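Malonyl CoA-acyl carrier protein transacylase (Bartonella henselae, PDB 3QAT) probably catalyses transfer of the malonyl group from malonyl-CoA to acyl carrier protein, supplying the malonyl thioester used in fatty acid biosynthesis. Local coordinates at residues L105-F111 and V225-I231; F29-V35 and R78-L83. All coordinates share one frame; numbering follows the deposited sequence.

Contact 1. Residues L105-F111 and V225-I231; sequences LCAAGTF and VNKTAPI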
ATOM      1  N   LEU A 105      -7.898   6.537  -1.328  1.00  7.42           N
ATOM      2  CA  LEU A 105      -8.410   7.903  -1.395  1.00  8.18           C
ATOM      3  C   LEU A 105      -9.005   8.220  -2.766  1.00  8.54           C
ATOM      4  O   LEU A 105     -10.007   8.905  -2.847  1.00 10.75           O
ATOM      5  CB  LEU A 105      -7.340   8.916  -0.968  1.00  7.90           C
ATOM      6  CG  LEU A 105      -6.978   8.896   0.531  1.00  7.83           C
ATOM      7  CD1 LEU A 105      -5.715   9.696   0.825  1.00  8.28           C
ATOM      8  CD2 LEU A 105      -8.163   9.440   1.400  1.00 10.42           C
ATOM      9  N   CYS A 106      -8.408   7.711  -3.848  1.00  8.49           N
ATOM     10  CA  CYS A 106      -9.003   7.906  -5.151  1.00  8.78           C
ATOM     11  C   CYS A 106     -10.373   7.190  -5.227  1.00  9.12           C
ATOM     12  O   CYS A 106     -11.358   7.737  -5.750  1.00  9.78           O
ATOM     13  CB  CYS A 106      -8.019   7.407  -6.236  1.00  7.60           C
ATOM     14  SG  CYS A 106      -8.600   7.738  -7.934  1.00 10.29           S
ATOM     15  N   ALA A 107     -10.438   5.978  -4.686  1.00  8.84           N
ATOM     16  CA  ALA A 107     -11.689   5.207  -4.724  1.00  9.41           C
ATOM     17  C   ALA A 107     -12.768   5.913  -3.906  1.00 10.63           C
ATOM     18  O   ALA A 107     -13.956   5.826  -4.233  1.00 12.27           O
ATOM     19  CB  ALA A 107     -11.460   3.814  -4.179  1.00  9.03           C
ATOM     20  N   ALA A 108     -12.340   6.624  -2.869  1.00 11.10           N
ATOM     21  CA  ALA A 108     -13.273   7.365  -2.003  1.00 11.34           C
ATOM     22  C   ALA A 108     -13.505   8.812  -2.489  1.00 11.87           C
ATOM     23  O   ALA A 108     -14.175   9.615  -1.810  1.00 12.21           O
ATOM     24  CB  ALA A 108     -12.767   7.317  -0.546  1.00 12.57           C
ATOM     25  N   GLY A 109     -12.985   9.136  -3.678  1.00 10.78           N
ATOM     26  CA  GLY A 109     -13.222  10.433  -4.306  1.00 12.64           C
ATOM     27  C   GLY A 109     -12.408  11.627  -3.839  1.00 12.72           C
ATOM     28  O   GLY A 109     -12.708  12.754  -4.231  1.00 13.29           O
ATOM     29  N   THR A 110     -11.380  11.402  -3.021  1.00 11.93           N
ATOM     30  CA  THR A 110     -10.595  12.515  -2.460  1.00 11.18           C
ATOM     31  C   THR A 110      -9.718  13.183  -3.505  1.00 11.21           C
ATOM     32  O   THR A 110      -9.568  14.413  -3.490  1.00 11.15           O
ATOM     33  CB  THR A 110      -9.748  12.020  -1.256  1.00 10.80           C
ATOM     34  OG1 THR A 110     -10.628  11.843  -0.137  1.00 12.01           O
ATOM     35  CG2 THR A 110      -8.613  13.003  -0.831  1.00 10.99           C
ATOM     36  N   PHE A 111      -9.102  12.364  -4.359  1.00 10.87           N
ATOM     37  CA  PHE A 111      -8.321  12.862  -5.487  1.00 10.24           C
ATOM     38  C   PHE A 111      -8.873  12.302  -6.797  1.00 10.22           C
ATOM     39  O   PHE A 111      -9.419  11.187  -6.844  1.00 11.14           O
ATOM     40  CB  PHE A 111      -6.869  12.359  -5.440  1.00  9.86           C
ATOM     41  CG  PHE A 111      -6.142  12.608  -4.150  1.00 10.00           C
ATOM     42  CD1 PHE A 111      -5.963  13.906  -3.658  1.00 11.17           C
ATOM     43  CD2 PHE A 111      -5.602  11.524  -3.448  1.00 11.29           C
ATOM     44  CE1 PHE A 111      -5.248  14.134  -2.474  1.00 11.93           C
ATOM     45  CE2 PHE A 111      -4.884  11.728  -2.262  1.00 10.91           C
ATOM     46  CZ  PHE A 111      -4.704  13.043  -1.780  1.00 10.51           C
ATOM     47  N   VAL A 225      -2.623  20.034  -4.898  1.00 15.83           N
ATOM     48  CA  VAL A 225      -3.618  19.204  -5.561  1.00 15.30           C
ATOM     49  C   VAL A 225      -5.025  19.499  -5.051  1.00 15.38           C
ATOM     50  O   VAL A 225      -5.229  19.714  -3.846  1.00 15.27           O
ATOM     51  CB  VAL A 225      -3.266  17.673  -5.390  1.00 15.66           C
ATOM     52  CG1 VAL A 225      -3.480  17.173  -3.978  1.00 16.62           C
ATOM     53  CG2 VAL A 225      -4.019  16.843  -6.374  1.00 18.17           C
ATOM     54  N   ASN A 226      -6.003  19.489  -5.958  1.00 15.29           N
ATOM     55  CA  ASN A 226      -7.401  19.517  -5.519  1.00 16.28           C
ATOM     56  C   ASN A 226      -7.730  18.303  -4.676  1.00 15.30           C
ATOM     57  O   ASN A 226      -7.336  17.162  -5.007  1.00 15.65           O
ATOM     58  CB  ASN A 226      -8.344  19.539  -6.714  1.00 17.71           C
ATOM     59  CG  ASN A 226      -8.309  20.848  -7.445  1.00 21.42           C
ATOM     60  OD1 ASN A 226      -8.214  21.913  -6.833  1.00 25.92           O
ATOM     61  ND2 ASN A 226      -8.398  20.785  -8.772  1.00 25.69           N
ATOM     62  N   LYS A 227      -8.409  18.549  -3.565  1.00 15.38           N
ATOM     63  CA  LYS A 227      -8.804  17.457  -2.690  1.00 15.24           C
ATOM     64  C   LYS A 227     -10.175  17.711  -2.068  1.00 15.55           C
ATOM     65  O   LYS A 227     -10.595  18.874  -1.877  1.00 16.42           O
ATOM     66  CB  LYS A 227      -7.751  17.189  -1.610  1.00 16.00           C
ATOM     67  CG  LYS A 227      -7.580  18.293  -0.594  1.00 17.72           C
ATOM     68  CD  LYS A 227      -6.323  18.089   0.222  1.00 20.29           C
ATOM     69  CE  LYS A 227      -6.220  19.140   1.332  1.00 22.84           C
ATOM     70  NZ  LYS A 227      -6.067  20.558   0.806  1.00 24.13           N
ATOM     71  N   THR A 228     -10.856  16.604  -1.797  1.00 14.52           N
ATOM     72  CA  THR A 228     -12.151  16.598  -1.136  0.60 15.80           C
ATOM     73  C   THR A 228     -12.145  15.553  -0.020  1.00 15.23           C
ATOM     74  O   THR A 228     -11.422  14.555  -0.111  1.00 14.70           O
ATOM     75  CB  THR A 228     -13.293  16.236  -2.117  0.60 16.07           C
ATOM     76  OG1 THR A 228     -13.018  16.772  -3.423  0.60 17.92           O
ATOM     77  CG2 THR A 228     -14.610  16.810  -1.604  0.60 17.75           C
ATOM     78  N   ALA A 229     -12.953  15.765   1.015  1.00 15.02           N
ATOM     79  CA  ALA A 229     -13.109  14.758   2.080  1.00 13.96           C
ATOM     80  C   ALA A 229     -13.543  13.433   1.450  1.00 14.10           C
ATOM     81  O   ALA A 229     -14.426  13.411   0.579  1.00 14.53           O
ATOM     82  CB  ALA A 229     -14.166  15.223   3.135  1.00 15.37           C
ATOM     83  N   PRO A 230     -12.929  12.311   1.871  1.00 13.24           N
ATOM     84  CA  PRO A 230     -13.367  11.029   1.299  1.00 13.53           C
ATOM     85  C   PRO A 230     -14.811  10.694   1.682  1.00 14.08           C
ATOM     86  O   PRO A 230     -15.269  11.073   2.774  1.00 14.91           O
ATOM     87  CB  PRO A 230     -12.398  10.011   1.925  1.00 13.38           C
ATOM     88  CG  PRO A 230     -12.024  10.636   3.247  1.00 11.93           C
ATOM     89  CD  PRO A 230     -11.916  12.139   2.924  1.00 12.49           C
ATOM     90  N   ILE A 231     -15.514   9.993   0.797  1.00 14.00           N
ATOM     91  CA  ILE A 231     -16.945   9.700   1.010  1.00 16.09           C
ATOM     92  C   ILE A 231     -17.192   8.648   2.110  1.00 15.73           C
ATOM     93  O   ILE A 231     -18.297   8.580   2.696  1.00 16.77           O
ATOM     94  CB  ILE A 231     -17.639   9.268  -0.298  1.00 17.53           C
ATOM     95  CG1 ILE A 231     -17.034   7.951  -0.797  1.00 17.88           C
ATOM     96  CG2 ILE A 231     -17.604  10.412  -1.332  1.00 21.76           C
ATOM     97  CD1 ILE A 231     -17.865   7.198  -1.727  1.00 25.59           C
TER
HETATM   98  O   HOH W   1     -14.903  12.386  -1.903  1.00 17.07           O
HETATM   99  O   HOH W   2     -11.026  16.469  -5.246  1.00 28.99           O

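Contact 2. Residues F29-V35 and R78-L83; sequences FVAARMV and RVMEQL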
ATOM      1  N   PHE A  29     -13.690  -5.061 -20.050  1.00 15.53           N
ATOM      2  CA  PHE A  29     -14.469  -3.901 -19.636  1.00 14.88           C
ATOM      3  C   PHE A  29     -13.841  -2.605 -20.101  1.00 14.35           C
ATOM      4  O   PHE A  29     -12.652  -2.318 -19.808  1.00 14.09           O
ATOM      5  CB  PHE A  29     -14.591  -3.847 -18.096  1.00 14.46           C
ATOM      6  CG  PHE A  29     -15.226  -5.056 -17.484  1.00 15.89           C
ATOM      7  CD1 PHE A  29     -16.614  -5.157 -17.421  1.00 16.22           C
ATOM      8  CD2 PHE A  29     -14.440  -6.087 -16.955  1.00 16.00           C
ATOM      9  CE1 PHE A  29     -17.230  -6.281 -16.836  1.00 18.57           C
ATOM     10  CE2 PHE A  29     -15.051  -7.226 -16.369  1.00 17.74           C
ATOM     11  CZ  PHE A  29     -16.438  -7.313 -16.315  1.00 18.80           C
ATOM     12  N   VAL A  30     -14.632  -1.796 -20.809  1.00 13.91           N
ATOM     13  CA  VAL A  30     -14.163  -0.455 -21.173  1.00 12.83           C
ATOM     14  C   VAL A  30     -13.849   0.389 -19.918  1.00 12.00           C
ATOM     15  O   VAL A  30     -12.952   1.226 -19.960  1.00 11.45           O
ATOM     16  CB  VAL A  30     -15.154   0.261 -22.166  1.00 13.52           C
ATOM     17  CG1 VAL A  30     -16.416   0.768 -21.432  1.00 13.91           C
ATOM     18  CG2 VAL A  30     -14.447   1.400 -22.933  1.00 12.57           C
ATOM     19  N   ALA A  31     -14.556   0.145 -18.810  1.00 11.51           N
ATOM     20  CA  ALA A  31     -14.325   0.922 -17.600  1.00 11.80           C
ATOM     21  C   ALA A  31     -12.892   0.680 -17.133  1.00 11.27           C
ATOM     22  O   ALA A  31     -12.243   1.597 -16.642  1.00 11.79           O
ATOM     23  CB  ALA A  31     -15.310   0.539 -16.494  1.00 11.65           C
ATOM     24  N   ALA A  32     -12.412  -0.555 -17.277  1.00 11.52           N
ATOM     25  CA  ALA A  32     -11.025  -0.851 -16.856  1.00  9.67           C
ATOM     26  C   ALA A  32     -10.025  -0.283 -17.849  1.00 10.94           C
ATOM     27  O   ALA A  32      -9.026   0.342 -17.453  1.00  9.83           O
ATOM     28  CB  ALA A  32     -10.833  -2.378 -16.690  1.00 10.33           C
ATOM     29  N   ARG A  33     -10.315  -0.472 -19.140  1.00 10.98           N
ATOM     30  CA  ARG A  33      -9.437   0.022 -20.213  1.00 11.56           C
ATOM     31  C   ARG A  33      -9.200   1.532 -20.077  1.00 11.14           C
ATOM     32  O   ARG A  33      -8.049   2.013 -20.190  1.00 10.88           O
ATOM     33  CB  ARG A  33     -10.057  -0.312 -21.586  1.00 12.94           C
ATOM     34  CG  ARG A  33      -9.199   0.012 -22.804  1.00 15.84           C
ATOM     35  CD  ARG A  33      -9.951  -0.438 -24.109  1.00 21.64           C
ATOM     36  NE  ARG A  33     -10.614  -1.722 -23.839  1.00 25.82           N
ATOM     37  CZ  ARG A  33     -11.894  -2.031 -24.088  1.00 27.26           C
ATOM     38  NH1 ARG A  33     -12.720  -1.186 -24.728  1.00 26.41           N
ATOM     39  NH2 ARG A  33     -12.338  -3.232 -23.730  1.00 26.73           N
ATOM     40  N   MET A  34     -10.265   2.276 -19.785  1.00 11.16           N
ATOM     41  CA  MET A  34     -10.144   3.737 -19.683  1.00 10.46           C
ATOM     42  C   MET A  34      -9.301   4.196 -18.502  1.00  9.52           C
ATOM     43  O   MET A  34      -8.659   5.217 -18.589  1.00  9.33           O
ATOM     44  CB  MET A  34     -11.531   4.388 -19.631  1.00 11.24           C
ATOM     45  CG  MET A  34     -12.243   4.287 -20.951  1.00 12.61           C
ATOM     46  SD  MET A  34     -13.868   5.088 -20.992  1.00 15.10           S
ATOM     47  CE  MET A  34     -14.721   4.296 -19.640  1.00 13.12           C
ATOM     48  N   VAL A  35      -9.308   3.449 -17.404  1.00  9.52           N
ATOM     49  CA  VAL A  35      -8.419   3.806 -16.276  1.00  8.05           C
ATOM     50  C   VAL A  35      -6.953   3.766 -16.717  1.00  7.92           C
ATOM     51  O   VAL A  35      -6.207   4.735 -16.484  1.00  8.37           O
ATOM     52  CB  VAL A  35      -8.661   2.879 -15.056  1.00  7.95           C
ATOM     53  CG1 VAL A  35      -7.511   2.989 -14.020  1.00  9.41           C
ATOM     54  CG2 VAL A  35     -10.005   3.211 -14.427  1.00  9.13           C
ATOM     55  N   ARG A  78     -13.740   0.927 -10.879  1.00 10.39           N
ATOM     56  CA  ARG A  78     -14.611   1.484 -11.916  1.00 11.39           C
ATOM     57  C   ARG A  78     -15.520   0.439 -12.527  1.00 12.57           C
ATOM     58  O   ARG A  78     -16.689   0.738 -12.822  1.00 13.20           O
ATOM     59  CB  ARG A  78     -13.813   2.187 -13.011  1.00 12.07           C
ATOM     60  CG  ARG A  78     -13.097   3.389 -12.496  1.00 14.02           C
ATOM     61  CD  ARG A  78     -13.995   4.591 -12.509  1.00 17.36           C
ATOM     62  NE  ARG A  78     -13.247   5.785 -12.111  1.00 15.49           N
ATOM     63  CZ  ARG A  78     -12.525   6.541 -12.951  1.00 18.84           C
ATOM     64  NH1 ARG A  78     -12.398   6.226 -14.233  1.00 20.18           N
ATOM     65  NH2 ARG A  78     -11.913   7.606 -12.493  1.00 16.32           N
ATOM     66  N   VAL A  79     -14.998  -0.771 -12.734  1.00 11.88           N
ATOM     67  CA  VAL A  79     -15.859  -1.880 -13.190  1.00 13.27           C
ATOM     68  C   VAL A  79     -16.977  -2.170 -12.177  1.00 13.62           C
ATOM     69  O   VAL A  79     -18.148  -2.270 -12.559  1.00 14.10           O
ATOM     70  CB  VAL A  79     -15.041  -3.168 -13.512  1.00 12.74           C
ATOM     71  CG1 VAL A  79     -15.981  -4.366 -13.815  1.00 14.73           C
ATOM     72  CG2 VAL A  79     -14.104  -2.931 -14.681  1.00 12.16           C
ATOM     73  N   MET A  80     -16.634  -2.268 -10.884  1.00 13.43           N
ATOM     74  CA  MET A  80     -17.642  -2.475  -9.845  1.00 14.05           C
ATOM     75  C   MET A  80     -18.707  -1.375  -9.849  1.00 14.35           C
ATOM     76  O   MET A  80     -19.918  -1.656  -9.754  1.00 15.07           O
ATOM     77  CB  MET A  80     -17.002  -2.564  -8.452  1.00 14.30           C
ATOM     78  CG  MET A  80     -16.101  -3.785  -8.293  1.00 13.67           C
ATOM     79  SD  MET A  80     -15.401  -3.883  -6.616  1.00 15.80           S
ATOM     80  CE  MET A  80     -16.745  -4.568  -5.654  1.00 17.75           C
ATOM     81  N   GLU A  81     -18.272  -0.122  -9.949  1.00 13.39           N
ATOM     82  CA  GLU A  81     -19.212   0.991 -10.019  1.00 14.52           C
ATOM     83  C   GLU A  81     -20.130   0.915 -11.237  1.00 15.78           C
ATOM     84  O   GLU A  81     -21.334   1.178 -11.105  1.00 16.26           O
ATOM     85  CB  GLU A  81     -18.484   2.329  -9.935  1.00 13.50           C
ATOM     86  CG  GLU A  81     -17.840   2.520  -8.565  1.00 14.24           C
ATOM     87  CD  GLU A  81     -17.007   3.774  -8.501  1.00 15.84           C
ATOM     88  OE1 GLU A  81     -16.421   4.183  -9.535  1.00 16.57           O
ATOM     89  OE2 GLU A  81     -16.923   4.335  -7.387  1.00 19.16           O
ATOM     90  N   GLN A  82     -19.611   0.526 -12.406  1.00 16.10           N
ATOM     91  CA  GLN A  82     -20.492   0.405 -13.588  1.00 18.12           C
ATOM     92  C   GLN A  82     -21.554  -0.671 -13.364  1.00 18.44           C
ATOM     93  O   GLN A  82     -22.699  -0.558 -13.842  1.00 19.36           O
ATOM     94  CB  GLN A  82     -19.708   0.110 -14.878  1.00 18.05           C
ATOM     95  CG  GLN A  82     -20.638   0.065 -16.088  1.00 22.18           C
ATOM     96  CD  GLN A  82     -19.967   0.307 -17.437  1.00 26.77           C
ATOM     97  OE1 GLN A  82     -18.781   0.643 -17.525  1.00 27.47           O
ATOM     98  NE2 GLN A  82     -20.749   0.139 -18.510  1.00 27.77           N
ATOM     99  N   LEU A  83     -21.165  -1.704 -12.624  1.00 18.51           N
ATOM    100  CA  LEU A  83     -22.058  -2.818 -12.294  1.00 19.55           C
ATOM    101  C   LEU A  83     -22.956  -2.562 -11.076  1.00 20.17           C
ATOM    102  O   LEU A  83     -23.647  -3.478 -10.613  1.00 21.75           O
ATOM    103  CB  LEU A  83     -21.265  -4.124 -12.151  1.00 18.70           C
ATOM    104  CG  LEU A  83     -20.587  -4.573 -13.451  1.00 19.97           C
ATOM    105  CD1 LEU A  83     -19.676  -5.788 -13.214  1.00 20.28           C
ATOM    106  CD2 LEU A  83     -21.585  -4.841 -14.589  1.00 23.00           C
TER
HETATM  107  O   HOH W   3     -13.479   3.981 -15.999  1.00  8.48           O
HETATM  108  O   HOH W   4     -17.018  -1.389 -18.496  1.00 10.34           O
HETATM  109  O   HOH W   5     -10.389   6.904 -16.575  1.00 11.25           O

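Contact 1. Residues L105-F111 and V225-I231
Thr110 meets Thr228 just beyond a Schellman motif, in which Gly109, at positive phi, ends helix 100-107 through bonds from Thr110 N to Leu105 O and from Gly109 N to Cys106 O. From CB outward, Thr110 CB lies 3.2 Å from Thr228 O. Thr110 OG1, beside the backbone N (chi1 -75°), donates to Thr228 O at 2.8 Å, almost straight in line with the carbonyl (C=O...O angle 160°). Thr110 OG1 also lies 3.3 Å from Pro230 CB, and the proline nitrogen cannot donate. Thr110 CG2 lies 3.3 Å from Thr228 O and also sits over the centre of the Phe111 ring, 3.8 Å above its plane. Two backbone bonds flank this side chain: Thr228 N to Thr110 O, and Ile231 N to Ala108 O at 3.0 Å with 161° at the hydrogen, each donor in the carbonyl plane on a lone pair. The largely extended segment 225-231 is thereby fastened to the helix end, while Leu105 and Pro230 both continue onto Ile249 of helix 246-258. The Phe111 ring has Asn226 O at its edge, and its CE1 reaches Val225 CG1 at 3.8 Å. Water 1 donates to both Ala108 O and Ala229 O, at 2.7 Å from the latter.

Contact 2. Residues F29-V35 and R78-L83
Val79 stands at about a right angle to Phe29, its CG1 methyl 3.6 Å from the ring centroid and only 4° off the normal, a CH-pi contact over the face. With CG1 anti to the backbone N (chi1 173°), Val79 CG1 lies over the ring centre while Val79 CG2 lies over the CB-CG end of the aromatic side chain, 3.6 Å from Phe29 CB, and also meets Ala32 CB. This is helix-helix packing between the start of helix 30-43 and the end of helix 62-82; their short axes run closer to antiparallel than perpendicular (146°) and approach to 8.7 Å. The small Ala31 faces the other helix, its CB 4.1 Å from Arg78 CB. Arg78 bends at chi2, and the aliphatic part of its chain does the touching, CG lying 3.6 Å from Val35 CG2. Its NH1 donates to water 3, which lies at the edge of the guanidinium, in plane, and gives a hydrogen to Ala31 O. Water 4 similarly bridges Ala31 N to Gln82 OE1. Phe29 and Val79 also touch helix 306-316, through Ala306 and Ile309. The direct contact is therefore largely apolar, and the polar links between the two segments are carried by water.

Contacts 2 and 1 follow one another along the chain, the first closing before the second opens. Their centres are 18 Å apart and their nearest atoms about 5 Å; they do not touch, but two helices contact both. Helix 62-82 supplies segment 78-83 to contact 2, and its Met74 and Ile77 pack against Cys106 and Ala107 of contact 1; Met74 also touches Val35. Helix 113-129 likewise meets both, with Leu113 on Val35 and Arg78, and Thr116 on Cys106 and Phe111. Helix 100-107, whose C-terminal end lies in contact 1, starts at the GxSxG pattern Gly96-Ser98-Gly100, consistent with the nucleophile elbow of acyltransferases. Contact 1 therefore lies at the far end of that helix.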